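Transcriptional regulator, LRP/AsnC family (Neisseria meningitidis, PDB 2P6S) probably binds specific DNA sequences through a winged helix-turn-helix domain and regulates transcription, with a second domain of the Lrp/AsnC ligand-binding family. Local coordinates at residues R75-K80 with E107-L112. Residues are numbered along the deposited sequence; the frame is centred on the assembly and turned at random.
Sequences RVSIRK and ETDYLL
Tyr110 O is gripped by two donors: Val76 N at 2.7 Å, in a nearly straight bond (165°), and Thr108 OG1, from the loop just before the strand, more weakly, at 2.9 Å. The CA of Arg75 adds a C-H...O contact to the same oxygen. Tyr110 N returns a bond to Val76 O, so Val76 and Tyr110 form an antiparallel hydrogen-bonded pair in the central strands, 70-78 and 110-116, of the alpha-beta sandwich of the Lrp/AsnC ligand-binding domain. Helix 84-92 covers the sheet face that carries Val76 and Tyr110, and apolar residues suit that buried side: Val76 CG2 meets Leu112 CD2 at 3.7 Å, while Ile78 CG1 comes obliquely to CE2 and CD2 of the Tyr110 ring, which also meets the ring of Phe88. On the other face Arg75 crosses Thr108 at about a right angle, its long chain bending at chi3 (58°) to bring the guanidinium near Thr108 CG2 and Leu111 CD1. Threonine suits this spot because it offers a methyl to the arginine and a hydroxyl, anti to the backbone N (chi1 -175°), to the carbonyl of Tyr110. Asp109, a calcium ligand in this protein and close to a bound methionine, places OD2 3.0 Å from Ser77 OG.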
ATOM      1  N   ARG G  75      -7.212   9.903   8.766  1.00 71.52           N
ATOM      2  CA  ARG G  75      -7.653   9.665   7.374  1.00 71.01           C
ATOM      3  C   ARG G  75      -8.825   8.690   7.387  1.00 64.82           C
ATOM      4  O   ARG G  75      -8.672   7.545   7.799  1.00 59.21           O
ATOM      5  CB  ARG G  75      -6.535   9.082   6.480  1.00 73.93           C
ATOM      6  CG  ARG G  75      -5.124   9.044   7.064  1.00 77.38           C
ATOM      7  CD  ARG G  75      -4.054   8.627   6.020  1.00 77.34           C
ATOM      8  NE  ARG G  75      -4.024   9.515   4.858  1.00 81.38           N
ATOM      9  CZ  ARG G  75      -3.699  10.806   4.906  1.00 85.98           C
ATOM     10  NH1 ARG G  75      -3.376  11.369   6.066  1.00 85.33           N
ATOM     11  NH2 ARG G  75      -3.702  11.542   3.796  1.00 82.52           N
ATOM     12  N   VAL G  76      -9.986   9.139   6.924  1.00 67.14           N
ATOM     13  CA  VAL G  76     -11.225   8.364   7.041  1.00 69.87           C
ATOM     14  C   VAL G  76     -11.838   8.050   5.679  1.00 70.82           C
ATOM     15  O   VAL G  76     -11.724   8.844   4.747  1.00 77.50           O
ATOM     16  CB  VAL G  76     -12.256   9.139   7.882  1.00 67.66           C
ATOM     17  CG1 VAL G  76     -13.503   8.285   8.156  1.00 68.30           C
ATOM     18  CG2 VAL G  76     -11.619   9.603   9.176  1.00 61.35           C
ATOM     19  N   SER G  77     -12.482   6.892   5.570  1.00 70.60           N
ATOM     20  CA  SER G  77     -13.205   6.509   4.359  1.00 72.41           C
ATOM     21  C   SER G  77     -14.655   6.211   4.698  1.00 70.75           C
ATOM     22  O   SER G  77     -14.928   5.498   5.657  1.00 67.12           O
ATOM     23  CB  SER G  77     -12.568   5.280   3.716  1.00 75.09           C
ATOM     24  OG  SER G  77     -13.328   4.845   2.601  1.00 80.50           O
ATOM     25  N   ILE G  78     -15.570   6.741   3.888  1.00 75.03           N
ATOM     26  CA  ILE G  78     -17.008   6.710   4.172  1.00 76.45           C
ATOM     27  C   ILE G  78     -17.749   5.623   3.383  1.00 80.00           C
ATOM     28  O   ILE G  78     -17.626   5.532   2.164  1.00 79.80           O
ATOM     29  CB  ILE G  78     -17.654   8.080   3.855  1.00 76.33           C
ATOM     30  CG1 ILE G  78     -17.164   9.146   4.832  1.00 79.43           C
ATOM     31  CG2 ILE G  78     -19.158   7.998   3.930  1.00 83.42           C
ATOM     32  CD1 ILE G  78     -17.576   8.886   6.266  1.00 87.28           C
ATOM     33  N   ARG G  79     -18.544   4.828   4.096  1.00 86.89           N
ATOM     34  CA  ARG G  79     -19.302   3.713   3.513  1.00 92.36           C
ATOM     35  C   ARG G  79     -20.323   4.177   2.470  1.00 91.12           C
ATOM     36  O   ARG G  79     -20.888   5.264   2.588  1.00 86.64           O
ATOM     37  CB  ARG G  79     -20.021   2.937   4.628  1.00 93.61           C
ATOM     38  CG  ARG G  79     -20.618   1.603   4.198  1.00 97.14           C
ATOM     39  CD  ARG G  79     -20.981   0.734   5.404  1.00 98.96           C
ATOM     40  NE  ARG G  79     -22.048   1.316   6.221  1.00103.53           N
ATOM     41  CZ  ARG G  79     -23.345   1.297   5.912  1.00 98.15           C
ATOM     42  NH1 ARG G  79     -23.780   0.724   4.793  1.00 96.09           N
ATOM     43  NH2 ARG G  79     -24.219   1.860   6.737  1.00 98.86           N
ATOM     44  N   LYS G  80     -20.546   3.340   1.454  1.00 93.94           N
ATOM     45  CA  LYS G  80     -21.507   3.641   0.381  1.00 95.92           C
ATOM     46  C   LYS G  80     -22.945   3.492   0.877  1.00 97.42           C
ATOM     47  O   LYS G  80     -23.599   2.471   0.645  1.00 96.91           O
ATOM     48  CB  LYS G  80     -21.274   2.751  -0.854  1.00 95.31           C
ATOM     49  CG  LYS G  80     -20.331   3.351  -1.891  1.00 91.76           C
ATOM     50  CD  LYS G  80     -21.019   4.438  -2.731  1.00 85.05           C
ATOM     51  CE  LYS G  80     -21.865   3.866  -3.857  1.00 77.42           C
ATOM     52  NZ  LYS G  80     -22.199   4.918  -4.863  1.00 69.90           N
ATOM     53  N   GLU G 107      -5.742   8.127  -1.858  1.00 73.65           N
ATOM     54  CA  GLU G 107      -6.276   6.867  -1.327  1.00 81.45           C
ATOM     55  C   GLU G 107      -7.328   7.108  -0.251  1.00 80.09           C
ATOM     56  O   GLU G 107      -8.305   6.360  -0.162  1.00 84.81           O
ATOM     57  CB  GLU G 107      -5.165   5.897  -0.854  1.00 85.10           C
ATOM     58  CG  GLU G 107      -4.305   6.320   0.347  1.00 88.98           C
ATOM     59  CD  GLU G 107      -3.466   5.156   0.913  1.00 89.13           C
ATOM     60  OE1 GLU G 107      -4.055   4.132   1.332  1.00 89.53           O
ATOM     61  OE2 GLU G 107      -2.218   5.264   0.949  1.00 92.47           O
ATOM     62  N   THR G 108      -7.141   8.161   0.539  1.00 81.93           N
ATOM     63  CA  THR G 108      -8.118   8.548   1.562  1.00 83.36           C
ATOM     64  C   THR G 108      -9.189   9.470   0.980  1.00 82.43           C
ATOM     65  O   THR G 108      -8.906  10.284   0.092  1.00 81.51           O
ATOM     66  CB  THR G 108      -7.449   9.268   2.758  1.00 84.92           C
ATOM     67  OG1 THR G 108      -8.428   9.519   3.774  1.00 83.36           O
ATOM     68  CG2 THR G 108      -6.808  10.593   2.320  1.00 80.94           C
ATOM     69  N   ASP G 109     -10.414   9.335   1.490  1.00 80.75           N
ATOM     70  CA  ASP G 109     -11.533  10.192   1.086  1.00 79.49           C
ATOM     71  C   ASP G 109     -11.623  11.429   1.975  1.00 77.66           C
ATOM     72  O   ASP G 109     -11.941  12.517   1.497  1.00 78.67           O
ATOM     73  CB  ASP G 109     -12.860   9.428   1.149  1.00 78.99           C
ATOM     74  CG  ASP G 109     -12.839   8.159   0.337  1.00 80.62           C
ATOM     75  OD1 ASP G 109     -12.189   8.144  -0.729  1.00 79.96           O
ATOM     76  OD2 ASP G 109     -13.473   7.176   0.766  1.00 87.58           O
ATOM     77  N   TYR G 110     -11.343  11.254   3.266  1.00 73.65           N
ATOM     78  CA  TYR G 110     -11.431  12.338   4.234  1.00 69.55           C
ATOM     79  C   TYR G 110     -10.194  12.435   5.115  1.00 65.97           C
ATOM     80  O   TYR G 110      -9.681  11.415   5.575  1.00 64.48           O
ATOM     81  CB  TYR G 110     -12.663  12.138   5.101  1.00 69.98           C
ATOM     82  CG  TYR G 110     -13.919  12.477   4.366  1.00 70.57           C
ATOM     83  CD1 TYR G 110     -14.257  13.800   4.136  1.00 71.06           C
ATOM     84  CD2 TYR G 110     -14.761  11.485   3.881  1.00 72.37           C
ATOM     85  CE1 TYR G 110     -15.402  14.136   3.463  1.00 73.23           C
ATOM     86  CE2 TYR G 110     -15.917  11.812   3.196  1.00 73.75           C
ATOM     87  CZ  TYR G 110     -16.229  13.143   2.993  1.00 73.56           C
ATOM     88  OH  TYR G 110     -17.364  13.507   2.317  1.00 76.61           O
ATOM     89  N   LEU G 111      -9.723  13.663   5.343  1.00 60.03           N
ATOM     90  CA  LEU G 111      -8.644  13.921   6.293  1.00 56.83           C
ATOM     91  C   LEU G 111      -9.143  14.893   7.349  1.00 61.43           C
ATOM     92  O   LEU G 111      -9.529  16.016   7.021  1.00 65.39           O
ATOM     93  CB  LEU G 111      -7.429  14.528   5.594  1.00 58.47           C
ATOM     94  CG  LEU G 111      -6.222  14.863   6.489  1.00 48.36           C
ATOM     95  CD1 LEU G 111      -5.276  13.685   6.593  1.00 28.47           C
ATOM     96  CD2 LEU G 111      -5.498  16.075   5.949  1.00 46.85           C
ATOM     97  N   LEU G 112      -9.120  14.456   8.608  1.00 62.09           N
ATOM     98  CA  LEU G 112      -9.595  15.255   9.738  1.00 57.39           C
ATOM     99  C   LEU G 112      -8.410  15.725  10.547  1.00 61.15           C
ATOM    100  O   LEU G 112      -7.430  15.005  10.691  1.00 67.99           O
ATOM    101  CB  LEU G 112     -10.490  14.411  10.653  1.00 59.64           C
ATOM    102  CG  LEU G 112     -11.871  13.976  10.170  1.00 51.70           C
ATOM    103  CD1 LEU G 112     -11.870  13.652   8.678  1.00 37.58           C
ATOM    104  CD2 LEU G 112     -12.355  12.784  11.018  1.00 42.61           C
TER